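Local coordinates for neurotoxin (Clostridium botulinum, PDB 1ZB7), which acts as a zinc endopeptidase that, once inside the host cytosol, cleaves synaptobrevins, cutting VAMP2 at a single Ala-Ala bond, at residues N16-M22 with I138-Q144; N4-Y10 with K35-I40; P117-A122 with E185-R190; I112-P117 with M155-I159. One frame throughout, in Å; residues are numbered along the deposited sequence.

Contact 1: N16-M22 with I138-Q144; sequences NDDIIMM and INKKIIQ
The carboxamide of N16 is the one flat side-chain group that meets I138-Q144, and it docks on the backbone of I143 by both its polar atoms. Methyl CG2 of I142 lies 4.0 Å from N16 CG, while OD1 and ND2 both reach the backbone of I143. I143 N donates to N16 OD1 at 2.9 Å, standing 37° out of the carbonyl plane of the amide. In return N16 ND2 gives a nearly straight bond to I143 O, which lies in the plane of the amide. Two bonds of opposite sense thus fix the rotation of the carboxamide. A water that donates to both N16 OD1 and K141 O and accepts from M21 N links these three atoms across the contact. Strands 19-23 and 137-142 are antiparallel neighbours in the large mixed sheet of this M27 protease, and K141 N donates to M21 O at 3.1 Å. M22 and K140 form a non-hydrogen-bonded pair. K140, extended with CG anti to its own N (chi1 153°), crosses the I20 side chain at about a right angle, CE 3.8 Å from I20 CG2, and carries NZ to N16 O, 2.9 Å away; a second water links this ammonium to D17 O. The bent chain of M22 lays SD against I138 CD1 at 3.6 Å, and W44 of strand 43-46 also packs on M22.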
loop_
_atom_site.group_PDB
_atom_site.type_symbol
_atom_site.label_atom_id
_atom_site.label_comp_id
_atom_site.label_asym_id
_atom_site.label_seq_id
_atom_site.Cartn_x
_atom_site.Cartn_y
_atom_site.Cartn_z
ATOM N N ASN A 16 45.336 -7.945 -12.436
ATOM C CA ASN A 16 45.518 -7.611 -11.026
ATOM C C ASN A 16 45.205 -6.195 -10.724
ATOM O O ASN A 16 45.453 -5.758 -9.647
ATOM C CB ASN A 16 46.930 -7.932 -10.556
ATOM C CG ASN A 16 47.256 -9.394 -10.653
ATOM O OD1 ASN A 16 46.458 -10.238 -10.278
ATOM N ND2 ASN A 16 48.377 -9.698 -11.200
ATOM N N ASP A 17 44.691 -5.457 -11.698
ATOM C CA ASP A 17 44.352 -4.064 -11.568
ATOM C C ASP A 17 42.822 -3.947 -11.729
ATOM O O ASP A 17 42.067 -3.815 -10.733
ATOM C CB ASP A 17 45.091 -3.245 -12.639
ATOM C CG ASP A 17 44.664 -1.735 -12.645
ATOM O OD1 ASP A 17 43.895 -1.252 -11.786
ATOM O OD2 ASP A 17 45.036 -1.036 -13.569
ATOM N N ASP A 18 42.339 -4.002 -12.977
ATOM C CA ASP A 18 40.909 -3.827 -13.197
ATOM C C ASP A 18 40.240 -5.135 -13.631
ATOM O O ASP A 18 39.038 -5.206 -13.751
ATOM C CB ASP A 18 40.637 -2.639 -14.130
ATOM C CG ASP A 18 41.277 -2.815 -15.508
ATOM O OD1 ASP A 18 41.913 -3.857 -15.830
ATOM O OD2 ASP A 18 41.094 -1.920 -16.321
ATOM N N ILE A 19 41.042 -6.174 -13.782
ATOM C CA ILE A 19 40.539 -7.532 -13.969
ATOM C C ILE A 19 41.254 -8.408 -12.948
ATOM O O ILE A 19 42.485 -8.569 -13.008
ATOM C CB ILE A 19 40.714 -8.071 -15.420
ATOM C CG1 ILE A 19 40.035 -7.128 -16.403
ATOM C CG2 ILE A 19 40.090 -9.446 -15.509
ATOM C CD1 ILE A 19 40.243 -7.398 -17.884
ATOM N N ILE A 20 40.497 -8.880 -11.968
ATOM C CA ILE A 20 41.049 -9.536 -10.811
ATOM C C ILE A 20 40.217 -10.745 -10.375
ATOM O O ILE A 20 39.050 -10.965 -10.846
ATOM C CB ILE A 20 41.159 -8.500 -9.547
ATOM C CG1 ILE A 20 39.746 -8.133 -9.043
ATOM C CG2 ILE A 20 41.907 -7.224 -9.861
ATOM C CD1 ILE A 20 39.746 -7.397 -7.592
ATOM N N MET A 21 40.833 -11.521 -9.474
ATOM C CA MET A 21 40.216 -12.538 -8.632
ATOM C C MET A 21 39.919 -11.949 -7.276
ATOM O O MET A 21 40.766 -11.355 -6.646
ATOM C CB MET A 21 41.114 -13.762 -8.507
ATOM C CG MET A 21 41.376 -14.492 -9.853
ATOM S SD MET A 21 39.892 -14.914 -10.833
ATOM C CE MET A 21 39.263 -16.354 -9.972
ATOM N N MET A 22 38.682 -12.078 -6.843
ATOM C CA MET A 22 38.251 -11.465 -5.630
ATOM C C MET A 22 37.330 -12.368 -4.825
ATOM O O MET A 22 36.621 -13.172 -5.355
ATOM C CB MET A 22 37.564 -10.088 -5.881
ATOM C CG MET A 22 36.281 -10.162 -6.620
ATOM S SD MET A 22 35.029 -8.979 -6.203
ATOM C CE MET A 22 35.761 -7.417 -6.794
ATOM N N ILE A 138 37.397 -6.239 1.074
ATOM C CA ILE A 138 37.376 -7.642 0.629
ATOM C C ILE A 138 38.784 -8.104 0.303
ATOM O O ILE A 138 39.734 -7.327 0.289
ATOM C CB ILE A 138 36.458 -7.820 -0.633
ATOM C CG1 ILE A 138 36.920 -6.998 -1.857
ATOM C CG2 ILE A 138 35.063 -7.371 -0.265
ATOM C CD1 ILE A 138 36.193 -7.426 -3.182
ATOM N N ASN A 139 38.920 -9.396 0.059
ATOM C CA ASN A 139 40.189 -9.996 -0.356
ATOM C C ASN A 139 40.295 -9.975 -1.882
ATOM O O ASN A 139 39.375 -10.367 -2.607
ATOM C CB ASN A 139 40.267 -11.446 0.009
ATOM C CG ASN A 139 40.341 -11.713 1.512
ATOM O OD1 ASN A 139 41.059 -11.077 2.246
ATOM N ND2 ASN A 139 39.609 -12.762 1.942
ATOM N N LYS A 140 41.453 -9.566 -2.333
ATOM C CA LYS A 140 41.889 -9.631 -3.709
ATOM C C LYS A 140 43.131 -10.536 -3.783
ATOM O O LYS A 140 44.037 -10.501 -2.934
ATOM C CB LYS A 140 42.232 -8.193 -4.146
ATOM C CG LYS A 140 43.288 -8.019 -5.276
ATOM C CD LYS A 140 43.532 -6.475 -5.533
ATOM C CE LYS A 140 44.158 -6.249 -6.903
ATOM N NZ LYS A 140 44.913 -4.923 -6.935
ATOM N N LYS A 141 43.226 -11.310 -4.840
ATOM C CA LYS A 141 44.338 -12.212 -5.007
ATOM C C LYS A 141 45.163 -11.718 -6.168
ATOM O O LYS A 141 44.658 -11.704 -7.299
ATOM C CB LYS A 141 43.806 -13.596 -5.293
ATOM C CG LYS A 141 44.691 -14.682 -4.929
ATOM C CD LYS A 141 44.157 -16.003 -5.445
ATOM C CE LYS A 141 43.436 -16.826 -4.388
ATOM N NZ LYS A 141 43.363 -18.219 -4.915
ATOM N N ILE A 142 46.420 -11.382 -5.902
ATOM C CA ILE A 142 47.397 -10.946 -6.904
ATOM C C ILE A 142 47.960 -12.204 -7.554
ATOM O O ILE A 142 48.613 -12.957 -6.894
ATOM C CB ILE A 142 48.599 -10.138 -6.271
ATOM C CG1 ILE A 142 48.140 -8.947 -5.418
ATOM C CG2 ILE A 142 49.543 -9.653 -7.324
ATOM C CD1 ILE A 142 47.398 -7.844 -6.212
ATOM N N ILE A 143 47.679 -12.424 -8.829
ATOM C CA ILE A 143 48.100 -13.618 -9.520
ATOM C C ILE A 143 49.406 -13.361 -10.235
ATOM O O ILE A 143 49.440 -12.637 -11.225
ATOM C CB ILE A 143 47.070 -14.105 -10.605
ATOM C CG1 ILE A 143 45.650 -14.319 -10.023
ATOM C CG2 ILE A 143 47.621 -15.424 -11.332
ATOM C CD1 ILE A 143 45.405 -15.642 -9.289
ATOM N N GLN A 144 50.463 -14.001 -9.765
ATOM C CA GLN A 144 51.780 -13.866 -10.370
ATOM C C GLN A 144 52.283 -15.247 -10.758
ATOM O O GLN A 144 52.249 -16.165 -9.935
ATOM C CB GLN A 144 52.779 -13.206 -9.408
ATOM C CG GLN A 144 52.371 -11.794 -8.862
ATOM C CD GLN A 144 52.527 -10.636 -9.872
ATOM O OE1 GLN A 144 52.349 -10.820 -11.074
ATOM N NE2 GLN A 144 52.822 -9.425 -9.360
HETATM O O HOH W 1 43.959 -10.654 -9.412
HETATM O O HOH W 2 42.452 -3.877 -8.099
#

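Contact 2: N4-Y10 with K35-I40; sequences NIKNFNY and KAFRII
F8 and F37 pack edge to face: the edge of F37 points at the face of F8, their planes 61° apart. F37 CB lies over that same face, 4.1 Å from the ring centroid in a CH-pi contact, while K6 CG lies over the rim of the opposite face. At the edge of F8, R38 O sits in the ring plane, 3.3 Å from CE2, and I39 CG2 closes in beside it. Y10 completes the aromatic cluster; its CD1 is 3.7 Å from F37 CZ, the two rings meeting obliquely. This dense part fills the gap between strand 34-38 and the roughly antiparallel N-terminal arm. The loose side is confined to the exposed side chains of N4 and K6, the latter leading its ammonium away to a salt bridge with D18, whereas I39 and I40 remain buried, I40 side by side with I5. K35 NZ reaches Y10 O at 2.9 Å and also bonds D12 O, and a water joins Y10 OH to K35 O. The arm is therefore held by aromatic packing from F8 to Y10, with a directed polar bond at either end of it, K6 N to a lone pair of I39 O (2.8 Å) and K35 NZ to Y10 O.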
loop_
_atom_site.group_PDB
_atom_site.type_symbol
_atom_site.label_atom_id
_atom_site.label_comp_id
_atom_site.label_asym_id
_atom_site.label_seq_id
_atom_site.Cartn_x
_atom_site.Cartn_y
_atom_site.Cartn_z
ATOM N N ASN A 4 34.206 7.742 -16.485
ATOM C CA ASN A 4 34.572 6.858 -17.546
ATOM C C ASN A 4 34.081 5.417 -17.313
ATOM O O ASN A 4 34.293 4.862 -16.280
ATOM C CB ASN A 4 36.093 6.861 -17.764
ATOM C CG ASN A 4 36.520 5.912 -18.901
ATOM O OD1 ASN A 4 36.942 4.734 -18.645
ATOM N ND2 ASN A 4 36.361 6.377 -20.153
ATOM N N ILE A 5 33.551 4.809 -18.345
ATOM C CA ILE A 5 33.054 3.429 -18.268
ATOM C C ILE A 5 33.868 2.571 -19.251
ATOM O O ILE A 5 33.821 2.808 -20.457
ATOM C CB ILE A 5 31.524 3.343 -18.544
ATOM C CG1 ILE A 5 30.801 4.329 -17.612
ATOM C CG2 ILE A 5 31.045 1.932 -18.357
ATOM C CD1 ILE A 5 29.336 4.378 -17.763
ATOM N N LYS A 6 34.606 1.604 -18.694
ATOM C CA LYS A 6 35.488 0.766 -19.456
ATOM C C LYS A 6 34.791 -0.469 -20.052
ATOM O O LYS A 6 33.988 -1.085 -19.397
ATOM C CB LYS A 6 36.690 0.345 -18.596
ATOM C CG LYS A 6 37.795 -0.239 -19.432
ATOM C CD LYS A 6 39.064 -0.324 -18.703
ATOM C CE LYS A 6 39.968 -1.293 -19.526
ATOM N NZ LYS A 6 41.342 -1.239 -18.939
ATOM N N ASN A 7 35.103 -0.776 -21.313
ATOM C CA ASN A 7 34.713 -1.973 -22.024
ATOM C C ASN A 7 35.618 -3.141 -21.726
ATOM O O ASN A 7 36.748 -2.983 -21.666
ATOM C CB ASN A 7 34.779 -1.742 -23.564
ATOM C CG ASN A 7 33.801 -0.638 -24.089
ATOM O OD1 ASN A 7 32.584 -0.552 -23.740
ATOM N ND2 ASN A 7 34.339 0.179 -25.000
ATOM N N PHE A 8 35.089 -4.336 -21.656
ATOM C CA PHE A 8 35.808 -5.567 -21.335
ATOM C C PHE A 8 35.163 -6.697 -22.074
ATOM O O PHE A 8 33.954 -6.633 -22.396
ATOM C CB PHE A 8 35.644 -5.945 -19.869
ATOM C CG PHE A 8 36.382 -5.015 -18.899
ATOM C CD1 PHE A 8 37.761 -5.078 -18.762
ATOM C CD2 PHE A 8 35.689 -4.157 -18.101
ATOM C CE1 PHE A 8 38.423 -4.259 -17.857
ATOM C CE2 PHE A 8 36.373 -3.344 -17.212
ATOM C CZ PHE A 8 37.676 -3.422 -17.069
ATOM N N ASN A 9 35.963 -7.731 -22.328
ATOM C CA ASN A 9 35.476 -9.051 -22.723
ATOM C C ASN A 9 35.689 -9.939 -21.548
ATOM O O ASN A 9 36.654 -9.756 -20.896
ATOM C CB ASN A 9 36.263 -9.588 -23.942
ATOM C CG ASN A 9 36.264 -8.599 -25.118
ATOM O OD1 ASN A 9 35.210 -8.464 -25.788
ATOM N ND2 ASN A 9 37.423 -7.868 -25.360
ATOM N N TYR A 10 34.788 -10.884 -21.277
ATOM C CA TYR A 10 34.967 -11.851 -20.238
ATOM C C TYR A 10 36.303 -12.549 -20.237
ATOM O O TYR A 10 36.871 -12.776 -19.182
ATOM C CB TYR A 10 33.886 -12.908 -20.194
ATOM C CG TYR A 10 34.005 -13.711 -18.905
ATOM C CD1 TYR A 10 33.594 -13.160 -17.698
ATOM C CD2 TYR A 10 34.576 -14.965 -18.870
ATOM C CE1 TYR A 10 33.709 -13.842 -16.544
ATOM C CE2 TYR A 10 34.677 -15.665 -17.671
ATOM C CZ TYR A 10 34.232 -15.092 -16.521
ATOM O OH TYR A 10 34.279 -15.738 -15.303
ATOM N N LYS A 35 36.216 -13.969 -10.830
ATOM C CA LYS A 35 36.809 -13.069 -11.816
ATOM C C LYS A 35 35.925 -11.836 -11.879
ATOM O O LYS A 35 34.746 -11.951 -12.025
ATOM C CB LYS A 35 37.044 -13.768 -13.152
ATOM C CG LYS A 35 37.572 -12.838 -14.248
ATOM C CD LYS A 35 38.064 -13.565 -15.488
ATOM C CE LYS A 35 38.828 -12.660 -16.376
ATOM N NZ LYS A 35 39.264 -13.284 -17.598
ATOM N N ALA A 36 36.497 -10.655 -11.589
ATOM C CA ALA A 36 35.759 -9.395 -11.508
ATOM C C ALA A 36 36.382 -8.276 -12.375
ATOM O O ALA A 36 37.538 -8.321 -12.693
ATOM C CB ALA A 36 35.557 -8.950 -9.925
ATOM N N PHE A 37 35.544 -7.345 -12.811
ATOM C CA PHE A 37 35.861 -6.312 -13.844
ATOM C C PHE A 37 35.473 -4.926 -13.288
ATOM O O PHE A 37 34.318 -4.679 -12.872
ATOM C CB PHE A 37 35.144 -6.556 -15.148
ATOM C CG PHE A 37 35.362 -7.915 -15.706
ATOM C CD1 PHE A 37 36.289 -8.125 -16.735
ATOM C CD2 PHE A 37 34.726 -8.998 -15.159
ATOM C CE1 PHE A 37 36.532 -9.383 -17.250
ATOM C CE2 PHE A 37 34.951 -10.300 -15.671
ATOM C CZ PHE A 37 35.882 -10.467 -16.737
ATOM N N ARG A 38 36.468 -4.055 -13.226
ATOM C CA ARG A 38 36.242 -2.728 -12.739
ATOM C C ARG A 38 35.923 -1.845 -13.924
ATOM O O ARG A 38 36.835 -1.325 -14.630
ATOM C CB ARG A 38 37.428 -2.189 -11.937
ATOM C CG ARG A 38 37.112 -0.911 -11.096
ATOM C CD ARG A 38 38.305 -0.215 -10.377
ATOM N NE ARG A 38 39.242 0.334 -11.344
ATOM C CZ ARG A 38 40.525 -0.022 -11.495
ATOM N NH1 ARG A 38 41.071 -0.941 -10.721
ATOM N NH2 ARG A 38 41.269 0.513 -12.474
ATOM N N ILE A 39 34.636 -1.642 -14.089
ATOM C CA ILE A 39 34.137 -0.828 -15.166
ATOM C C ILE A 39 34.147 0.707 -14.938
ATOM O O ILE A 39 34.191 1.516 -15.891
ATOM C CB ILE A 39 32.697 -1.305 -15.544
ATOM C CG1 ILE A 39 31.767 -1.220 -14.309
ATOM C CG2 ILE A 39 32.757 -2.690 -16.093
ATOM C CD1 ILE A 39 30.382 -0.898 -14.699
ATOM N N ILE A 40 34.076 1.077 -13.665
ATOM C CA ILE A 40 34.080 2.446 -13.176
ATOM C C ILE A 40 34.896 2.345 -11.921
ATOM O O ILE A 40 34.907 1.309 -11.278
ATOM C CB ILE A 40 32.624 2.980 -12.833
ATOM C CG1 ILE A 40 31.759 3.090 -14.080
ATOM C CG2 ILE A 40 32.686 4.445 -12.233
ATOM C CD1 ILE A 40 30.159 3.001 -13.903
HETATM O O HOH W 3 33.312 -14.141 -13.129
#

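Contact 3: P117-A122 with E185-R190; sequences PYLGNA and EGFGAR
F187 and Y118 are brought together by different first torsions: F187 CG lies anti to its carbonyl carbon (chi1 -60°), whereas Y118 swings CG anti to the backbone N (chi1 -170°). With these torsions the edge of F187 faces the Y118 ring in an offset edge-to-face pair, with F187 CD1 3.6 Å from Y118 CD2 and the planes at 65°. One face of F187 is covered by backbone: N121 CA stands almost over the ring centre, 3.6 Å from the centroid, in a CH-pi contact. G120, whose backbone angles suit only glycine, carries the chain past this ring, with its O 3.6 Å from F187 CD1. The backbones are tied by Y118 N donating to F187 O at 2.9 Å, and P117 lays CG on R190 N at 3.7 Å. Nearer the surface a water spans A122 N and E185 OE1. Helix 282-303 packs on both aromatic side chains through R302, and P117 O accepts a bond from the hydroxyl of Y323. Two irregular loops are thus joined by one backbone bond and an edge-to-face aromatic pair: the connection that follows helix 103-114, with an inverse gamma turn centred on L119, and the glycine-rich approach to strand 191-194 of the mixed sheet.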
loop_
_atom_site.group_PDB
_atom_site.type_symbol
_atom_site.label_atom_id
_atom_site.label_comp_id
_atom_site.label_asym_id
_atom_site.label_seq_id
_atom_site.Cartn_x
_atom_site.Cartn_y
_atom_site.Cartn_z
ATOM N N PRO A 117 32.891 4.330 1.766
ATOM C CA PRO A 117 32.574 4.018 3.163
ATOM C C PRO A 117 33.647 4.555 4.129
ATOM O O PRO A 117 34.838 4.684 3.772
ATOM C CB PRO A 117 32.491 2.476 3.210
ATOM C CG PRO A 117 32.730 2.033 1.784
ATOM C CD PRO A 117 32.897 3.150 0.889
ATOM N N TYR A 118 33.191 4.972 5.310
ATOM C CA TYR A 118 34.050 5.305 6.390
ATOM C C TYR A 118 34.911 4.101 6.761
ATOM O O TYR A 118 34.459 2.948 6.780
ATOM C CB TYR A 118 33.212 5.831 7.555
ATOM C CG TYR A 118 34.031 6.445 8.695
ATOM C CD1 TYR A 118 34.352 7.802 8.672
ATOM C CD2 TYR A 118 34.493 5.666 9.757
ATOM C CE1 TYR A 118 35.127 8.400 9.729
ATOM C CE2 TYR A 118 35.284 6.266 10.822
ATOM C CZ TYR A 118 35.590 7.631 10.767
ATOM O OH TYR A 118 36.370 8.255 11.702
ATOM N N LEU A 119 36.193 4.362 7.030
ATOM C CA LEU A 119 37.139 3.354 7.594
ATOM C C LEU A 119 36.857 2.976 9.059
ATOM O O LEU A 119 37.593 3.305 9.960
ATOM C CB LEU A 119 38.570 3.820 7.395
ATOM C CG LEU A 119 38.952 4.301 6.013
ATOM C CD1 LEU A 119 40.373 4.604 5.943
ATOM C CD2 LEU A 119 38.601 3.262 4.867
ATOM N N GLY A 120 35.760 2.280 9.288
ATOM C CA GLY A 120 35.395 1.838 10.612
ATOM C C GLY A 120 33.913 1.562 10.722
ATOM O O GLY A 120 33.195 1.629 9.769
ATOM N N ASN A 121 33.450 1.297 11.936
ATOM C CA ASN A 121 32.039 1.015 12.251
ATOM C C ASN A 121 31.922 1.172 13.745
ATOM O O ASN A 121 32.877 1.492 14.361
ATOM C CB ASN A 121 31.572 -0.377 11.809
ATOM C CG ASN A 121 32.490 -1.501 12.253
ATOM O OD1 ASN A 121 32.763 -1.662 13.419
ATOM N ND2 ASN A 121 32.888 -2.338 11.314
ATOM N N ALA A 122 30.723 0.975 14.286
ATOM C CA ALA A 122 30.431 1.146 15.714
ATOM C C ALA A 122 31.409 0.466 16.615
ATOM O O ALA A 122 31.601 0.910 17.701
ATOM C CB ALA A 122 28.983 0.598 16.042
ATOM N N GLU A 185 24.035 4.132 10.083
ATOM C CA GLU A 185 24.661 4.935 11.132
ATOM C C GLU A 185 25.754 5.882 10.620
ATOM O O GLU A 185 26.684 6.221 11.384
ATOM C CB GLU A 185 25.263 4.056 12.203
ATOM C CG GLU A 185 24.392 3.003 12.746
ATOM C CD GLU A 185 25.200 1.974 13.492
ATOM O OE1 GLU A 185 26.425 1.849 13.242
ATOM O OE2 GLU A 185 24.626 1.267 14.337
ATOM N N GLY A 186 25.670 6.297 9.355
ATOM C CA GLY A 186 26.581 7.330 8.798
ATOM C C GLY A 186 27.903 6.772 8.268
ATOM O O GLY A 186 28.481 7.317 7.361
ATOM N N PHE A 187 28.383 5.667 8.834
ATOM C CA PHE A 187 29.638 5.050 8.340
ATOM C C PHE A 187 29.507 4.662 6.875
ATOM O O PHE A 187 30.414 4.889 6.085
ATOM C CB PHE A 187 29.962 3.786 9.148
ATOM C CG PHE A 187 30.154 4.022 10.584
ATOM C CD1 PHE A 187 31.367 4.500 11.062
ATOM C CD2 PHE A 187 29.145 3.724 11.506
ATOM C CE1 PHE A 187 31.549 4.696 12.390
ATOM C CE2 PHE A 187 29.353 3.932 12.838
ATOM C CZ PHE A 187 30.568 4.443 13.272
ATOM N N GLY A 188 28.340 4.106 6.521
ATOM C CA GLY A 188 28.093 3.519 5.223
ATOM C C GLY A 188 28.824 2.191 5.158
ATOM O O GLY A 188 29.495 1.799 6.132
ATOM N N ALA A 189 28.805 1.577 3.998
ATOM C CA ALA A 189 29.287 0.194 3.868
ATOM C C ALA A 189 29.379 -0.081 2.425
ATOM O O ALA A 189 28.631 0.500 1.646
ATOM C CB ALA A 189 28.296 -0.786 4.476
ATOM N N ARG A 190 30.393 -0.859 2.051
ATOM C CA ARG A 190 30.502 -1.307 0.697
ATOM C C ARG A 190 29.187 -2.070 0.391
ATOM O O ARG A 190 28.642 -2.794 1.231
ATOM C CB ARG A 190 31.700 -2.225 0.505
ATOM C CG ARG A 190 31.593 -3.517 1.250
ATOM C CD ARG A 190 32.835 -4.266 1.262
ATOM N NE ARG A 190 32.688 -5.610 1.786
ATOM C CZ ARG A 190 32.136 -6.592 1.102
ATOM N NH1 ARG A 190 31.686 -6.340 -0.138
ATOM N NH2 ARG A 190 31.988 -7.802 1.659
HETATM O O HOH W 4 28.289 0.067 12.392
#

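Contact 4: I112-P117 with M155-I159; sequences IVDAIP and MTNLI
N157 turns its carboxamide to I112 O at the C-terminal end of helix 103-114, joining that helix to the start of strand 158-161 in the large mixed sheet of the zinc protease. With CG beside its own backbone N (chi1 -70°), the asparagine side chain points at the helix, and its two polar atoms are put to different uses. The amino end, ND2, is turned to the last carbonyls of the helix and donates to I112 O at 2.7 Å. The acceptor oxygen lies in the amide plane of N157, and ND2 in turn lies in the plane of the I112 carbonyl, although the bond is bent to 147° at the hydrogen. I112 O also accepts from A115 N, so this carbonyl is gripped by two donors as the chain leaves the helix through an inverse gamma turn centred on A115. V113 O is 3.1 Å from the same ND2. The carbonyl end of the amide faces the I116-P117 step, where both side chains cross N157 obliquely, and OD1 is satisfied by R42 NH1. Leucines L232 and L239 of helix 224-239 border the contact, packing on I112 and N157 respectively, and the side chain of I112 is about 13 Å from the bound zinc ion. Among the carbons nearest the amide oxygen, I116 CG1 is 3.6 Å and P117 CD 3.4 Å from N157 OD1.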
loop_
_atom_site.group_PDB
_atom_site.type_symbol
_atom_site.label_atom_id
_atom_site.label_comp_id
_atom_site.label_asym_id
_atom_site.label_seq_id
_atom_site.Cartn_x
_atom_site.Cartn_y
_atom_site.Cartn_z
ATOM N N ILE A 112 28.169 8.045 -6.337
ATOM C CA ILE A 112 28.508 6.691 -5.865
ATOM C C ILE A 112 30.007 6.469 -5.779
ATOM O O ILE A 112 30.490 5.974 -4.786
ATOM C CB ILE A 112 27.745 5.593 -6.738
ATOM C CG1 ILE A 112 26.234 5.617 -6.362
ATOM C CG2 ILE A 112 28.355 4.253 -6.604
ATOM C CD1 ILE A 112 25.327 4.875 -7.310
ATOM N N VAL A 113 30.733 6.825 -6.833
ATOM C CA VAL A 113 32.188 6.762 -6.899
ATOM C C VAL A 113 32.843 7.506 -5.771
ATOM O O VAL A 113 33.742 6.991 -5.097
ATOM C CB VAL A 113 32.704 7.322 -8.251
ATOM C CG1 VAL A 113 34.297 7.461 -8.276
ATOM C CG2 VAL A 113 32.299 6.385 -9.321
ATOM N N ASP A 114 32.385 8.716 -5.530
ATOM C CA ASP A 114 32.893 9.459 -4.407
ATOM C C ASP A 114 32.501 9.030 -2.994
ATOM O O ASP A 114 33.125 9.543 -2.002
ATOM C CB ASP A 114 32.544 10.967 -4.585
ATOM C CG ASP A 114 33.347 11.606 -5.676
ATOM O OD1 ASP A 114 34.322 10.966 -6.249
ATOM O OD2 ASP A 114 32.981 12.760 -5.993
ATOM N N ALA A 115 31.477 8.200 -2.828
ATOM C CA ALA A 115 30.904 7.938 -1.494
ATOM C C ALA A 115 31.526 6.736 -0.842
ATOM O O ALA A 115 30.870 5.786 -0.470
ATOM C CB ALA A 115 29.409 7.826 -1.537
ATOM N N ILE A 116 32.843 6.812 -0.687
ATOM C CA ILE A 116 33.645 5.800 -0.016
ATOM C C ILE A 116 33.107 5.579 1.383
ATOM O O ILE A 116 32.847 6.531 2.087
ATOM C CB ILE A 116 35.115 6.265 -0.091
ATOM C CG1 ILE A 116 35.713 5.828 -1.387
ATOM C CG2 ILE A 116 36.029 5.866 1.044
ATOM C CD1 ILE A 116 35.609 6.911 -2.327
ATOM N N PRO A 117 32.891 4.330 1.766
ATOM C CA PRO A 117 32.574 4.018 3.163
ATOM C C PRO A 117 33.647 4.555 4.129
ATOM O O PRO A 117 34.838 4.684 3.772
ATOM C CB PRO A 117 32.491 2.476 3.210
ATOM C CG PRO A 117 32.730 2.033 1.784
ATOM C CD PRO A 117 32.897 3.150 0.889
ATOM N N MET A 155 39.445 -2.101 -1.216
ATOM C CA MET A 155 38.311 -1.289 -0.888
ATOM C C MET A 155 37.472 -1.021 -2.157
ATOM O O MET A 155 38.019 -0.693 -3.207
ATOM C CB MET A 155 38.804 -0.021 -0.261
ATOM C CG MET A 155 39.541 -0.220 1.113
ATOM S SD MET A 155 40.409 1.282 1.714
ATOM C CE MET A 155 39.161 2.537 1.099
ATOM N N THR A 156 36.148 -1.187 -2.058
ATOM C CA THR A 156 35.269 -0.997 -3.147
ATOM C C THR A 156 34.038 -0.244 -2.647
ATOM O O THR A 156 33.734 -0.313 -1.470
ATOM C CB THR A 156 34.778 -2.426 -3.734
ATOM O OG1 THR A 156 33.938 -3.113 -2.801
ATOM C CG2 THR A 156 35.912 -3.351 -4.007
ATOM N N ASN A 157 33.261 0.370 -3.543
ATOM C CA ASN A 157 31.949 0.952 -3.170
ATOM C C ASN A 157 30.741 0.036 -3.517
ATOM O O ASN A 157 29.789 -0.067 -2.756
ATOM C CB ASN A 157 31.782 2.337 -3.820
ATOM C CG ASN A 157 32.697 3.386 -3.228
ATOM O OD1 ASN A 157 33.616 3.099 -2.434
ATOM N ND2 ASN A 157 32.421 4.613 -3.563
ATOM N N LEU A 158 30.816 -0.605 -4.698
ATOM C CA LEU A 158 29.791 -1.396 -5.314
ATOM C C LEU A 158 30.364 -2.594 -6.070
ATOM O O LEU A 158 31.280 -2.440 -6.928
ATOM C CB LEU A 158 28.940 -0.540 -6.263
ATOM C CG LEU A 158 27.759 -1.259 -6.932
ATOM C CD1 LEU A 158 26.773 -1.901 -5.936
ATOM C CD2 LEU A 158 27.071 -0.311 -7.868
ATOM N N ILE A 159 29.862 -3.785 -5.684
ATOM C CA ILE A 159 30.033 -5.031 -6.387
ATOM C C ILE A 159 28.641 -5.578 -6.898
ATOM O O ILE A 159 27.684 -5.720 -6.126
ATOM C CB ILE A 159 30.823 -6.072 -5.569
ATOM C CG1 ILE A 159 32.149 -5.534 -5.136
ATOM C CG2 ILE A 159 31.037 -7.353 -6.391
ATOM C CD1 ILE A 159 32.771 -6.296 -3.999
#

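Overall arrangement
Contacts 1 and 2 are only partly buried, whereas contacts 3 and 4 are buried. Strands 19-23 and 34-38, neighbours in the mixed sheet, connect contact 1 with contact 2, and M22 CE packs on A36 CB between them. Contact 4 reaches that sheet through strand 158-161; I159 packs on I138 of contact 1, and V113 on I40 of contact 2. It shares P117 with contact 3, which joins loops instead of strands. Lysine ammonium groups bonded to backbone oxygens mark contacts 1 and 2, although contact 2 is largely aromatic; contact 3 relies on rings against backbone, and contact 4 on a single buried amide.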